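Uncharacterized protein (Sus scrofa, PDB 5BNF) is porcine CD38, a member of the ADP-ribosyl cyclase family with a disulfide-braced fold that includes a four-stranded parallel sheet. Local coordinates at residues H66-W77 against F147-F158. Residues are numbered along the deposited sequence; the frame is centred on the assembly and turned at random.
Sequences HQTVPCDKTVFW and FAENACGMVQVF
Cys-71 and Cys-152 are joined covalently, SG to SG, with a disulfide torsion of -93°, close to the strain-free right angle. Next to the bridge, Asp-72 in the type II turn from Pro-70 to Lys-73 holds segment 147-158 twice: its N donates to Cys-152 O (3.0 Å), and its OD1 accepts from Met-154 N (2.9 Å), which approaches from above the carboxylate plane. Asp-72 OD1 also lies 3.3 Å from Gly-153 CA. A water ties the turn down, donating to Pro-70 O, accepting from Cys-152 N and bonding Thr-74 OG1. With OG1 directed beside its own backbone N (chi1 -59°), Thr-74 reaches that water and leaves CG2 to meet Phe-147 CE2 at 3.6 Å. Beyond the turn, strand 75-77 forms one edge of the four-stranded parallel sheet. Bonds from Gln-156 N to Thr-74 O, Phe-76 N to Gln-156 O and Phe-158 N to Phe-76 O fix its register against strand 153-160. Phe-76 leaves the sheet on the same face as Val-157, whose CG2 touches its CB. There the edge of Phe-147, in the last turn of helix 135-149, points toward the Phe-76 face in an offset edge-to-face pair, planes at 81°, with CD2 of Phe-147 3.5 Å from CE1 of Phe-76; Phe-173 of helix 172-180 also meets the Phe-76 ring. On the opposite face, Val-75 CG1, anti to the backbone N, abuts the Phe-158 ring edge at CE1 (3.5 Å), while Trp-192 stacks on that ring.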
loop_
_atom_site.group_PDB
_atom_site.type_symbol
_atom_site.label_atom_id
_atom_site.label_comp_id
_atom_site.label_asym_id
_atom_site.label_seq_id
_atom_site.Cartn_x
_atom_site.Cartn_y
_atom_site.Cartn_z
ATOM N N HIS A 66 -10.502 -6.154 6.904
ATOM C CA HIS A 66 -10.531 -6.723 5.568
ATOM C C HIS A 66 -11.686 -6.173 4.742
ATOM O O HIS A 66 -12.761 -5.884 5.265
ATOM C CB HIS A 66 -10.635 -8.247 5.625
ATOM C CG HIS A 66 -10.797 -8.881 4.278
ATOM N ND1 HIS A 66 -11.958 -8.774 3.542
ATOM C CD2 HIS A 66 -9.928 -9.578 3.508
ATOM C CE1 HIS A 66 -11.796 -9.376 2.378
ATOM N NE2 HIS A 66 -10.572 -9.872 2.332
ATOM N N GLN A 67 -11.447 -6.036 3.442
ATOM C CA GLN A 67 -12.451 -5.534 2.517
ATOM C C GLN A 67 -12.002 -5.857 1.096
ATOM O O GLN A 67 -10.912 -5.463 0.689
ATOM C CB GLN A 67 -12.609 -4.017 2.685
ATOM C CG GLN A 67 -12.046 -3.191 1.535
ATOM C CD GLN A 67 -12.050 -1.705 1.816
ATOM O OE1 GLN A 67 -11.452 -1.244 2.789
ATOM N NE2 GLN A 67 -12.717 -0.942 0.957
ATOM N N THR A 68 -12.817 -6.588 0.341
ATOM C CA THR A 68 -12.433 -6.896 -1.030
ATOM C C THR A 68 -13.074 -5.907 -1.987
ATOM O O THR A 68 -14.292 -5.767 -2.046
ATOM C CB THR A 68 -12.811 -8.325 -1.435
ATOM O OG1 THR A 68 -11.953 -9.255 -0.757
ATOM C CG2 THR A 68 -12.649 -8.510 -2.944
ATOM N N VAL A 69 -12.224 -5.211 -2.725
ATOM C CA VAL A 69 -12.656 -4.208 -3.682
ATOM C C VAL A 69 -13.200 -4.833 -4.968
ATOM O O VAL A 69 -12.906 -5.984 -5.286
ATOM C CB VAL A 69 -11.473 -3.237 -3.998
ATOM C CG1 VAL A 69 -10.160 -3.856 -3.538
ATOM C CG2 VAL A 69 -11.395 -2.940 -5.491
ATOM N N PRO A 70 -14.031 -4.082 -5.706
ATOM C CA PRO A 70 -14.606 -4.577 -6.958
ATOM C C PRO A 70 -13.519 -4.976 -7.942
ATOM O O PRO A 70 -12.444 -4.378 -7.968
ATOM C CB PRO A 70 -15.403 -3.382 -7.464
ATOM C CG PRO A 70 -15.875 -2.752 -6.202
ATOM C CD PRO A 70 -14.635 -2.788 -5.337
ATOM N N CYS A 71 -13.799 -5.989 -8.751
ATOM C CA CYS A 71 -12.837 -6.422 -9.742
ATOM C C CYS A 71 -12.689 -5.304 -10.757
ATOM O O CYS A 71 -13.586 -4.474 -10.903
ATOM C CB CYS A 71 -13.325 -7.693 -10.425
ATOM S SG CYS A 71 -13.608 -9.043 -9.240
ATOM N N ASP A 72 -11.552 -5.273 -11.441
ATOM C CA ASP A 72 -11.295 -4.256 -12.454
ATOM C C ASP A 72 -11.052 -2.888 -11.846
ATOM O O ASP A 72 -10.672 -1.954 -12.545
ATOM C CB ASP A 72 -12.479 -4.160 -13.419
ATOM C CG ASP A 72 -12.672 -5.417 -14.241
ATOM O OD1 ASP A 72 -11.999 -6.432 -13.962
ATOM O OD2 ASP A 72 -13.508 -5.388 -15.168
ATOM N N LYS A 73 -11.268 -2.773 -10.544
ATOM C CA LYS A 73 -11.104 -1.502 -9.850
ATOM C C LYS A 73 -9.747 -1.296 -9.174
ATOM O O LYS A 73 -9.361 -0.160 -8.900
ATOM C CB LYS A 73 -12.220 -1.347 -8.822
ATOM C CG LYS A 73 -13.616 -1.323 -9.423
ATOM C CD LYS A 73 -14.021 0.083 -9.840
ATOM C CE LYS A 73 -14.340 0.154 -11.328
ATOM N NZ LYS A 73 -15.447 -0.772 -11.723
ATOM N N THR A 74 -9.026 -2.386 -8.917
ATOM C CA THR A 74 -7.713 -2.312 -8.273
ATOM C C THR A 74 -6.674 -1.563 -9.096
ATOM O O THR A 74 -6.358 -1.942 -10.225
ATOM C CB THR A 74 -7.165 -3.704 -7.979
ATOM O OG1 THR A 74 -8.074 -4.392 -7.119
ATOM C CG2 THR A 74 -5.819 -3.608 -7.302
ATOM N N VAL A 75 -6.124 -0.515 -8.499
ATOM C CA VAL A 75 -5.120 0.312 -9.150
ATOM C C VAL A 75 -3.863 0.473 -8.305
ATOM O O VAL A 75 -3.934 0.592 -7.084
ATOM C CB VAL A 75 -5.689 1.699 -9.451
ATOM C CG1 VAL A 75 -4.626 2.581 -10.065
ATOM C CG2 VAL A 75 -6.882 1.564 -10.396
ATOM N N PHE A 76 -2.714 0.474 -8.976
ATOM C CA PHE A 76 -1.419 0.632 -8.324
ATOM C C PHE A 76 -0.689 1.844 -8.893
ATOM O O PHE A 76 -0.798 2.150 -10.084
ATOM C CB PHE A 76 -0.546 -0.608 -8.554
ATOM C CG PHE A 76 -1.017 -1.832 -7.830
ATOM C CD1 PHE A 76 -0.868 -1.943 -6.454
ATOM C CD2 PHE A 76 -1.607 -2.880 -8.522
ATOM C CE1 PHE A 76 -1.300 -3.085 -5.784
ATOM C CE2 PHE A 76 -2.041 -4.028 -7.853
ATOM C CZ PHE A 76 -1.887 -4.128 -6.487
ATOM N N TRP A 77 0.055 2.534 -8.037
ATOM C CA TRP A 77 0.839 3.690 -8.452
ATOM C C TRP A 77 2.245 3.427 -7.939
ATOM O O TRP A 77 2.436 3.164 -6.755
ATOM C CB TRP A 77 0.292 4.965 -7.822
ATOM C CG TRP A 77 -0.022 4.783 -6.388
ATOM C CD1 TRP A 77 -1.199 4.343 -5.864
ATOM C CD2 TRP A 77 0.878 4.936 -5.283
ATOM N NE1 TRP A 77 -1.091 4.207 -4.504
ATOM C CE2 TRP A 77 0.174 4.564 -4.121
ATOM C CE3 TRP A 77 2.213 5.348 -5.164
ATOM C CZ2 TRP A 77 0.758 4.589 -2.851
ATOM C CZ3 TRP A 77 2.794 5.371 -3.901
ATOM C CH2 TRP A 77 2.064 4.994 -2.762
ATOM N N PHE A 147 -3.691 -6.536 -0.562
ATOM C CA PHE A 147 -4.361 -5.797 -1.626
ATOM C C PHE A 147 -4.131 -6.468 -2.980
ATOM O O PHE A 147 -5.042 -6.563 -3.789
ATOM C CB PHE A 147 -3.841 -4.352 -1.650
ATOM C CG PHE A 147 -4.636 -3.416 -2.536
ATOM C CD1 PHE A 147 -5.978 -3.156 -2.276
ATOM C CD2 PHE A 147 -4.023 -2.748 -3.596
ATOM C CE1 PHE A 147 -6.699 -2.243 -3.052
ATOM C CE2 PHE A 147 -4.734 -1.836 -4.377
ATOM C CZ PHE A 147 -6.076 -1.581 -4.101
ATOM N N ALA A 148 -2.916 -6.948 -3.213
ATOM C CA ALA A 148 -2.585 -7.599 -4.478
ATOM C C ALA A 148 -3.203 -8.986 -4.581
ATOM O O ALA A 148 -3.661 -9.395 -5.653
ATOM C CB ALA A 148 -1.074 -7.688 -4.637
ATOM N N GLU A 149 -3.220 -9.707 -3.465
ATOM C CA GLU A 149 -3.779 -11.048 -3.444
ATOM C C GLU A 149 -5.294 -11.056 -3.687
ATOM O O GLU A 149 -5.819 -11.998 -4.266
ATOM C CB GLU A 149 -3.458 -11.723 -2.108
ATOM C CG GLU A 149 -1.972 -11.866 -1.820
ATOM C CD GLU A 149 -1.692 -12.583 -0.497
ATOM O OE1 GLU A 149 -2.312 -12.215 0.521
ATOM O OE2 GLU A 149 -0.852 -13.508 -0.468
ATOM N N ASN A 150 -5.985 -10.005 -3.257
ATOM C CA ASN A 150 -7.432 -9.916 -3.424
ATOM C C ASN A 150 -7.855 -9.239 -4.722
ATOM O O ASN A 150 -9.043 -8.970 -4.927
ATOM C CB ASN A 150 -8.067 -9.149 -2.257
ATOM C CG ASN A 150 -7.834 -9.815 -0.915
ATOM O OD1 ASN A 150 -7.987 -11.029 -0.772
ATOM N ND2 ASN A 150 -7.481 -9.015 0.086
ATOM N N ALA A 151 -6.893 -8.945 -5.587
ATOM C CA ALA A 151 -7.209 -8.294 -6.853
ATOM C C ALA A 151 -7.831 -9.309 -7.802
ATOM O O ALA A 151 -7.412 -10.459 -7.845
ATOM C CB ALA A 151 -5.950 -7.699 -7.468
ATOM N N CYS A 152 -8.846 -8.878 -8.543
ATOM C CA CYS A 152 -9.523 -9.745 -9.501
ATOM C C CYS A 152 -9.842 -8.982 -10.774
ATOM O O CYS A 152 -9.994 -7.755 -10.757
ATOM C CB CYS A 152 -10.817 -10.319 -8.902
ATOM S SG CYS A 152 -11.916 -9.097 -8.111
ATOM N N GLY A 153 -9.936 -9.722 -11.876
ATOM C CA GLY A 153 -10.241 -9.117 -13.162
ATOM C C GLY A 153 -9.037 -8.435 -13.776
ATOM O O GLY A 153 -7.971 -9.031 -13.927
ATOM N N MET A 154 -9.207 -7.173 -14.127
ATOM C CA MET A 154 -8.138 -6.401 -14.723
ATOM C C MET A 154 -7.579 -5.404 -13.711
ATOM O O MET A 154 -8.327 -4.662 -13.079
ATOM C CB MET A 154 -8.663 -5.672 -15.959
ATOM C CG MET A 154 -7.639 -4.817 -16.655
ATOM S SD MET A 154 -7.723 -3.121 -16.089
ATOM C CE MET A 154 -8.944 -2.475 -17.223
ATOM N N VAL A 155 -6.259 -5.410 -13.552
ATOM C CA VAL A 155 -5.591 -4.500 -12.633
ATOM C C VAL A 155 -4.786 -3.477 -13.420
ATOM O O VAL A 155 -4.368 -3.729 -14.554
ATOM C CB VAL A 155 -4.628 -5.248 -11.674
ATOM C CG1 VAL A 155 -5.402 -6.224 -10.836
ATOM C CG2 VAL A 155 -3.551 -5.974 -12.465
ATOM N N GLN A 156 -4.561 -2.325 -12.803
ATOM C CA GLN A 156 -3.816 -1.254 -13.436
ATOM C C GLN A 156 -2.684 -0.751 -12.556
ATOM O O GLN A 156 -2.719 -0.886 -11.331
ATOM C CB GLN A 156 -4.746 -0.076 -13.739
ATOM C CG GLN A 156 -5.871 -0.375 -14.691
ATOM C CD GLN A 156 -6.792 0.819 -14.862
ATOM O OE1 GLN A 156 -7.713 1.025 -14.084
ATOM N NE2 GLN A 156 -6.523 1.625 -15.877
ATOM N N VAL A 157 -1.678 -0.160 -13.189
ATOM C CA VAL A 157 -0.559 0.409 -12.461
ATOM C C VAL A 157 -0.093 1.630 -13.226
ATOM O O VAL A 157 0.051 1.577 -14.446
ATOM C CB VAL A 157 0.606 -0.596 -12.313
ATOM C CG1 VAL A 157 1.127 -1.006 -13.676
ATOM C CG2 VAL A 157 1.715 0.022 -11.470
ATOM N N PHE A 158 0.099 2.742 -12.519
ATOM C CA PHE A 158 0.565 3.971 -13.158
ATOM C C PHE A 158 2.045 4.175 -12.866
ATOM O O PHE A 158 2.484 4.100 -11.719
ATOM C CB PHE A 158 -0.245 5.187 -12.681
ATOM C CG PHE A 158 -1.681 5.172 -13.132
ATOM C CD1 PHE A 158 -2.581 4.258 -12.607
ATOM C CD2 PHE A 158 -2.126 6.060 -14.105
ATOM C CE1 PHE A 158 -3.905 4.230 -13.048
ATOM C CE2 PHE A 158 -3.444 6.036 -14.548
ATOM C CZ PHE A 158 -4.333 5.121 -14.018
HETATM O O HOH W 1 -9.782 -6.032 -7.797
#